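Local coordinates for ABC transporter, periplasmic solute-binding protein (Rhizobium meliloti, PDB 4WED) that probably serves as the periplasmic substrate-binding component of an ABC transporter, of the family that takes up peptides or nickel, at residues Ile57-Asp62 with Phe246-Leu251; Val266-Gly271 with Pro495-His500. All blocks are in the same frame, centred on the assembly; numbering follows the deposited sequence.

Interaction 1: Ile57-Asp62 with Phe246-Leu251. With NA (sodium ion), chain B.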
loop_
_atom_site.group_PDB
_atom_site.type_symbol
_atom_site.label_atom_id
_atom_site.label_comp_id
_atom_site.label_asym_id
_atom_site.label_seq_id
_atom_site.Cartn_x
_atom_site.Cartn_y
_atom_site.Cartn_z
ATOM N N ILE A 57 -6.737 -14.703 3.326
ATOM C CA ILE A 57 -5.745 -14.053 2.486
ATOM C C ILE A 57 -6.498 -13.279 1.391
ATOM O O ILE A 57 -7.210 -13.873 0.596
ATOM C CB ILE A 57 -4.791 -15.070 1.805
ATOM C CG1 ILE A 57 -4.025 -15.890 2.839
ATOM C CG2 ILE A 57 -3.816 -14.347 0.863
ATOM C CD1 ILE A 57 -3.131 -16.943 2.217
ATOM N N TRP A 58 -6.301 -11.960 1.356
ATOM C CA TRP A 58 -6.998 -11.050 0.420
ATOM C C TRP A 58 -6.861 -11.474 -1.037
ATOM O O TRP A 58 -7.834 -11.538 -1.768
ATOM C CB TRP A 58 -6.491 -9.619 0.574
ATOM C CG TRP A 58 -6.717 -9.025 1.946
ATOM C CD1 TRP A 58 -7.824 -8.393 2.388
ATOM C CD2 TRP A 58 -5.774 -8.985 3.028
ATOM N NE1 TRP A 58 -7.658 -7.982 3.693
ATOM C CE2 TRP A 58 -6.400 -8.316 4.102
ATOM C CE3 TRP A 58 -4.457 -9.442 3.183
ATOM C CZ2 TRP A 58 -5.769 -8.111 5.325
ATOM C CZ3 TRP A 58 -3.818 -9.245 4.399
ATOM C CH2 TRP A 58 -4.483 -8.584 5.464
ATOM N N ALA A 59 -5.644 -11.780 -1.456
ATOM C CA ALA A 59 -5.405 -12.174 -2.825
ATOM C C ALA A 59 -6.252 -13.356 -3.289
ATOM O O ALA A 59 -6.550 -13.494 -4.459
ATOM C CB ALA A 59 -3.933 -12.474 -2.999
ATOM N N ILE A 60 -6.660 -14.207 -2.370
ATOM C CA ILE A 60 -7.515 -15.361 -2.716
ATOM C C ILE A 60 -8.909 -14.911 -2.976
ATOM O O ILE A 60 -9.522 -15.349 -3.949
ATOM C CB ILE A 60 -7.608 -16.394 -1.568
ATOM C CG1 ILE A 60 -6.218 -16.929 -1.183
ATOM C CG2 ILE A 60 -8.498 -17.567 -1.947
ATOM C CD1 ILE A 60 -5.436 -17.606 -2.301
ATOM N N GLN A 61 -9.386 -13.989 -2.157
ATOM C CA GLN A 61 -10.705 -13.398 -2.303
ATOM C C GLN A 61 -10.795 -12.700 -3.635
ATOM O O GLN A 61 -11.810 -12.721 -4.292
ATOM C CB GLN A 61 -10.971 -12.418 -1.173
ATOM C CG GLN A 61 -11.536 -13.059 0.068
ATOM C CD GLN A 61 -11.263 -12.269 1.311
ATOM O OE1 GLN A 61 -10.170 -11.798 1.531
ATOM N NE2 GLN A 61 -12.266 -12.122 2.134
ATOM N N ASP A 62 -9.691 -12.102 -4.038
ATOM C CA ASP A 62 -9.613 -11.377 -5.283
ATOM C C ASP A 62 -9.824 -12.275 -6.485
ATOM O O ASP A 62 -10.120 -11.802 -7.562
ATOM C CB ASP A 62 -8.294 -10.640 -5.363
ATOM C CG ASP A 62 -8.172 -9.811 -6.591
ATOM O OD1 ASP A 62 -9.089 -9.069 -6.939
ATOM O OD2 ASP A 62 -7.131 -9.907 -7.218
ATOM N N PHE A 246 3.896 -9.472 -0.235
ATOM C CA PHE A 246 3.916 -9.256 1.225
ATOM C C PHE A 246 2.872 -10.055 1.982
ATOM O O PHE A 246 3.150 -10.569 3.054
ATOM C CB PHE A 246 3.739 -7.790 1.598
ATOM C CG PHE A 246 4.995 -6.982 1.478
ATOM C CD1 PHE A 246 6.043 -7.164 2.385
ATOM C CD2 PHE A 246 5.139 -6.028 0.462
ATOM C CE1 PHE A 246 7.211 -6.409 2.272
ATOM C CE2 PHE A 246 6.299 -5.278 0.345
ATOM C CZ PHE A 246 7.333 -5.462 1.254
ATOM N N TRP A 247 1.677 -10.149 1.423
ATOM C CA TRP A 247 0.573 -10.826 2.106
ATOM C C TRP A 247 0.128 -12.050 1.348
ATOM O O TRP A 247 -1.063 -12.402 1.338
ATOM C CB TRP A 247 -0.608 -9.858 2.296
ATOM C CG TRP A 247 -0.168 -8.663 3.012
ATOM C CD1 TRP A 247 -0.177 -7.387 2.558
ATOM C CD2 TRP A 247 0.457 -8.638 4.288
ATOM N NE1 TRP A 247 0.361 -6.553 3.491
ATOM C CE2 TRP A 247 0.756 -7.297 4.571
ATOM C CE3 TRP A 247 0.750 -9.617 5.246
ATOM C CZ2 TRP A 247 1.353 -6.905 5.768
ATOM C CZ3 TRP A 247 1.337 -9.230 6.433
ATOM C CH2 TRP A 247 1.643 -7.888 6.682
ATOM N N ILE A 248 1.083 -12.693 0.700
ATOM C CA ILE A 248 0.795 -13.915 -0.034
ATOM C C ILE A 248 1.924 -14.913 0.261
ATOM O O ILE A 248 1.727 -15.879 0.996
ATOM C CB ILE A 248 0.623 -13.599 -1.541
ATOM C CG1 ILE A 248 -0.587 -12.661 -1.769
ATOM C CG2 ILE A 248 0.491 -14.864 -2.359
ATOM C CD1 ILE A 248 -0.574 -11.996 -3.132
ATOM N N ALA A 249 3.107 -14.654 -0.269
ATOM C CA ALA A 249 4.259 -15.547 -0.067
ATOM C C ALA A 249 5.541 -14.731 -0.192
ATOM O O ALA A 249 6.205 -14.791 -1.216
ATOM C CB ALA A 249 4.243 -16.683 -1.082
ATOM N N PRO A 250 5.877 -13.952 0.857
ATOM C CA PRO A 250 6.950 -12.997 0.735
ATOM C C PRO A 250 8.267 -13.620 0.245
ATOM O O PRO A 250 8.528 -14.797 0.434
ATOM C CB PRO A 250 7.116 -12.465 2.160
ATOM C CG PRO A 250 5.832 -12.746 2.828
ATOM C CD PRO A 250 5.413 -14.052 2.249
ATOM N N LEU A 251 9.083 -12.779 -0.356
ATOM C CA LEU A 251 10.304 -13.197 -0.975
ATOM C C LEU A 251 11.275 -12.054 -0.747
ATOM O O LEU A 251 11.185 -11.033 -1.423
ATOM C CB LEU A 251 10.005 -13.374 -2.447
ATOM C CG LEU A 251 11.124 -13.692 -3.408
ATOM C CD1 LEU A 251 11.506 -15.146 -3.259
ATOM C CD2 LEU A 251 10.654 -13.418 -4.826
HETATM NA NA NA B . -7.308 -8.127 -8.734
HETATM O O HOH W 1 -2.984 -10.812 0.026
HETATM O O HOH W 2 -9.081 -6.410 -8.026
HETATM O O HOH W 3 -5.356 -9.280 -9.639
HETATM O O HOH W 4 -8.804 -9.396 -9.423
#
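Trp58 and Trp247 meet in a T-shaped stack: the six-membered ring of Trp58 presents its edge to the face of the five-membered ring of Trp247, with centroids 5.5 Å apart. The two side chains run side by side, pointing the same way, while their ring planes stand at 70°. CZ3 of Trp58 does the touching, 3.9 Å from CB of Trp247, which sits at the Trp58 edge near the ring plane. Phe246 CB lies over one face of Trp247, toward the rim; Tyr514 meets Trp58 edge-to-face and lies with its ring at about 15° to that of Trp247. Beyond the rings the contact is aliphatic: Ala59 CB abuts Ile248 CD1 at 3.4 Å. Ile57 CG2, placed anti to the backbone N, approaches Trp247 O at 3.4 Å. Trp247 O accepts a hydrogen bond from a water at 2.8 Å. The same water, in plane at the Trp58 edge, accepts one from Ala59 N at 3.2 Å, joining the short helix 58-61 to the loop. Farther along the segment, Asp62 grips a sodium ion through both carboxylate oxygens, and Asp515 also binds it. With no direct hydrogen bond between the segments, cohesion comes from aromatic and aliphatic packing plus a single water bridge.

Interaction 2: Val266-Gly271 with Pro495-His500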
loop_
_atom_site.group_PDB
_atom_site.type_symbol
_atom_site.label_atom_id
_atom_site.label_comp_id
_atom_site.label_asym_id
_atom_site.label_seq_id
_atom_site.Cartn_x
_atom_site.Cartn_y
_atom_site.Cartn_z
ATOM N N VAL A 266 12.986 -12.554 -12.277
ATOM C CA VAL A 266 12.723 -11.871 -11.034
ATOM C C VAL A 266 12.292 -10.474 -11.383
ATOM O O VAL A 266 12.938 -9.756 -12.145
ATOM C CB VAL A 266 13.907 -11.920 -10.059
ATOM C CG1 VAL A 266 13.593 -11.164 -8.790
ATOM C CG2 VAL A 266 14.195 -13.375 -9.682
ATOM N N VAL A 267 11.145 -10.141 -10.811
ATOM C CA VAL A 267 10.359 -9.066 -11.231
ATOM C C VAL A 267 10.110 -8.206 -10.027
ATOM O O VAL A 267 9.466 -8.620 -9.075
ATOM C CB VAL A 267 9.040 -9.575 -11.799
ATOM C CG1 VAL A 267 8.093 -8.394 -12.122
ATOM C CG2 VAL A 267 9.330 -10.388 -13.049
ATOM N N VAL A 268 10.595 -6.982 -10.127
ATOM C CA VAL A 268 10.634 -6.035 -9.048
ATOM C C VAL A 268 9.748 -4.880 -9.443
ATOM O O VAL A 268 9.923 -4.243 -10.484
ATOM C CB VAL A 268 12.052 -5.463 -8.800
ATOM C CG1 VAL A 268 12.102 -4.789 -7.439
ATOM C CG2 VAL A 268 13.101 -6.558 -8.884
ATOM N N ASP A 269 8.788 -4.638 -8.585
ATOM C CA ASP A 269 7.914 -3.506 -8.673
ATOM C C ASP A 269 8.540 -2.482 -7.692
ATOM O O ASP A 269 8.825 -2.819 -6.527
ATOM C CB ASP A 269 6.535 -4.049 -8.274
ATOM C CG ASP A 269 5.471 -3.011 -8.130
ATOM O OD1 ASP A 269 5.726 -1.832 -8.414
ATOM O OD2 ASP A 269 4.349 -3.408 -7.670
ATOM N N PRO A 270 8.806 -1.238 -8.160
ATOM C CA PRO A 270 9.311 -0.172 -7.260
ATOM C C PRO A 270 8.403 0.128 -6.052
ATOM O O PRO A 270 8.874 0.695 -5.060
ATOM C CB PRO A 270 9.386 1.061 -8.161
ATOM C CG PRO A 270 9.332 0.558 -9.548
ATOM C CD PRO A 270 8.597 -0.747 -9.535
ATOM N N GLY A 271 7.120 -0.222 -6.139
ATOM C CA GLY A 271 6.303 -0.292 -4.945
ATOM C C GLY A 271 5.527 0.962 -4.634
ATOM O O GLY A 271 5.532 1.902 -5.410
ATOM N N PRO A 495 10.530 -2.037 -2.385
ATOM C CA PRO A 495 10.114 -2.769 -3.580
ATOM C C PRO A 495 9.345 -4.046 -3.246
ATOM O O PRO A 495 9.377 -4.528 -2.113
ATOM C CB PRO A 495 11.438 -3.120 -4.215
ATOM C CG PRO A 495 12.282 -3.442 -3.017
ATOM C CD PRO A 495 11.835 -2.528 -1.903
ATOM N N SER A 496 8.641 -4.561 -4.245
ATOM C CA SER A 496 7.852 -5.778 -4.117
ATOM C C SER A 496 8.341 -6.728 -5.166
ATOM O O SER A 496 8.385 -6.407 -6.365
ATOM C CB SER A 496 6.367 -5.491 -4.350
ATOM O OG SER A 496 5.552 -6.601 -3.990
ATOM N N ILE A 497 8.724 -7.900 -4.716
ATOM C CA ILE A 497 9.494 -8.795 -5.546
ATOM C C ILE A 497 8.745 -10.080 -5.767
ATOM O O ILE A 497 8.327 -10.729 -4.810
ATOM C CB ILE A 497 10.826 -9.099 -4.894
ATOM C CG1 ILE A 497 11.573 -7.783 -4.649
ATOM C CG2 ILE A 497 11.658 -10.047 -5.770
ATOM C CD1 ILE A 497 12.636 -7.914 -3.577
ATOM N N TRP A 498 8.575 -10.410 -7.042
ATOM C CA TRP A 498 7.971 -11.661 -7.482
ATOM C C TRP A 498 8.961 -12.452 -8.295
ATOM O O TRP A 498 9.858 -11.881 -8.891
ATOM C CB TRP A 498 6.715 -11.375 -8.300
ATOM C CG TRP A 498 5.556 -10.903 -7.462
ATOM C CD1 TRP A 498 5.370 -9.661 -6.929
ATOM C CD2 TRP A 498 4.443 -11.681 -7.053
ATOM N NE1 TRP A 498 4.202 -9.616 -6.195
ATOM C CE2 TRP A 498 3.614 -10.852 -6.257
ATOM C CE3 TRP A 498 4.069 -13.013 -7.253
ATOM C CZ2 TRP A 498 2.418 -11.311 -5.704
ATOM C CZ3 TRP A 498 2.887 -13.473 -6.691
ATOM C CH2 TRP A 498 2.070 -12.620 -5.933
ATOM N N ALA A 499 8.862 -13.780 -8.261
ATOM C CA ALA A 499 9.547 -14.589 -9.257
ATOM C C ALA A 499 8.584 -15.581 -9.865
ATOM O O ALA A 499 7.695 -16.058 -9.185
ATOM C CB ALA A 499 10.751 -15.285 -8.670
ATOM N N HIS A 500 8.751 -15.855 -11.159
ATOM C CA HIS A 500 8.023 -16.903 -11.860
ATOM C C HIS A 500 8.949 -17.834 -12.614
ATOM O O HIS A 500 10.162 -17.584 -12.778
ATOM C CB HIS A 500 7.021 -16.324 -12.869
ATOM C CG HIS A 500 7.620 -15.450 -13.936
ATOM N ND1 HIS A 500 8.317 -15.947 -15.023
ATOM C CD2 HIS A 500 7.586 -14.108 -14.096
ATOM C CE1 HIS A 500 8.705 -14.940 -15.789
ATOM N NE2 HIS A 500 8.259 -13.812 -15.257
#
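Val267 O receives the nearly straight hydrogen bond from Trp498 N, 2.9 Å long with an angle of 178° at the hydrogen. Ile497 CA adds a CA-H...O contact to the same oxygen at 3.5 Å. The reciprocal bond, Val267 N to Trp498 O, closes this hydrogen-bonded pair, and Asp269 and Ser496 form the next one, again with a bond in each direction. Between them Val268 faces Ile497 in a non-hydrogen-bonded pair, and Val266 faces Ala499 in another.

Side chains alternate across the sheet. On the apolar face, Val268 CG1 is anti to the backbone N (chi1 -164°) and rests against Pro495 CB at 3.7 Å, while Val266 CG1 meets Ile497 CG2 at 3.8 Å. Val266 CG2 reaches Ala499 CB at 4.1 Å, and helix 253-261 packs on this same face through Leu259. Trp498 and Ser496 project from the other face, where Ser496 OG bonds to Glu513.

Beyond the paired residues, Gly271 N donates to Asp269 OD1 at 3.1 Å, arriving from above the carboxylate plane, the bond that defines an Asx turn. The two strands run at 157° and form a regular antiparallel ladder, part of the six-stranded antiparallel sheet to which strand 488-500 contributes several pairings in this family 5 solute-binding protein.

In the fold
Interactions 1 and 2 show how a late strand can gather earlier parts of a chain. Their centres lie 14 Å apart, and both segments of interaction 1 precede those of interaction 2 along the chain. The loop 246-251 leaves strand 242-244 and leads into helix 253-261, which strand 265-269 follows; strands 242-244 and 265-269 both pair with strand 488-500. The contacts also touch directly: Ile248 CD1 packs on Trp498 CH2 at 3.9 Å, and Leu251 CD2 lies 3.6 Å from Ile497 O. The sheet of interaction 2 is thereby joined through the loop to helix 58-61, close to the sodium site, linking the early part of the chain with its C-terminal region.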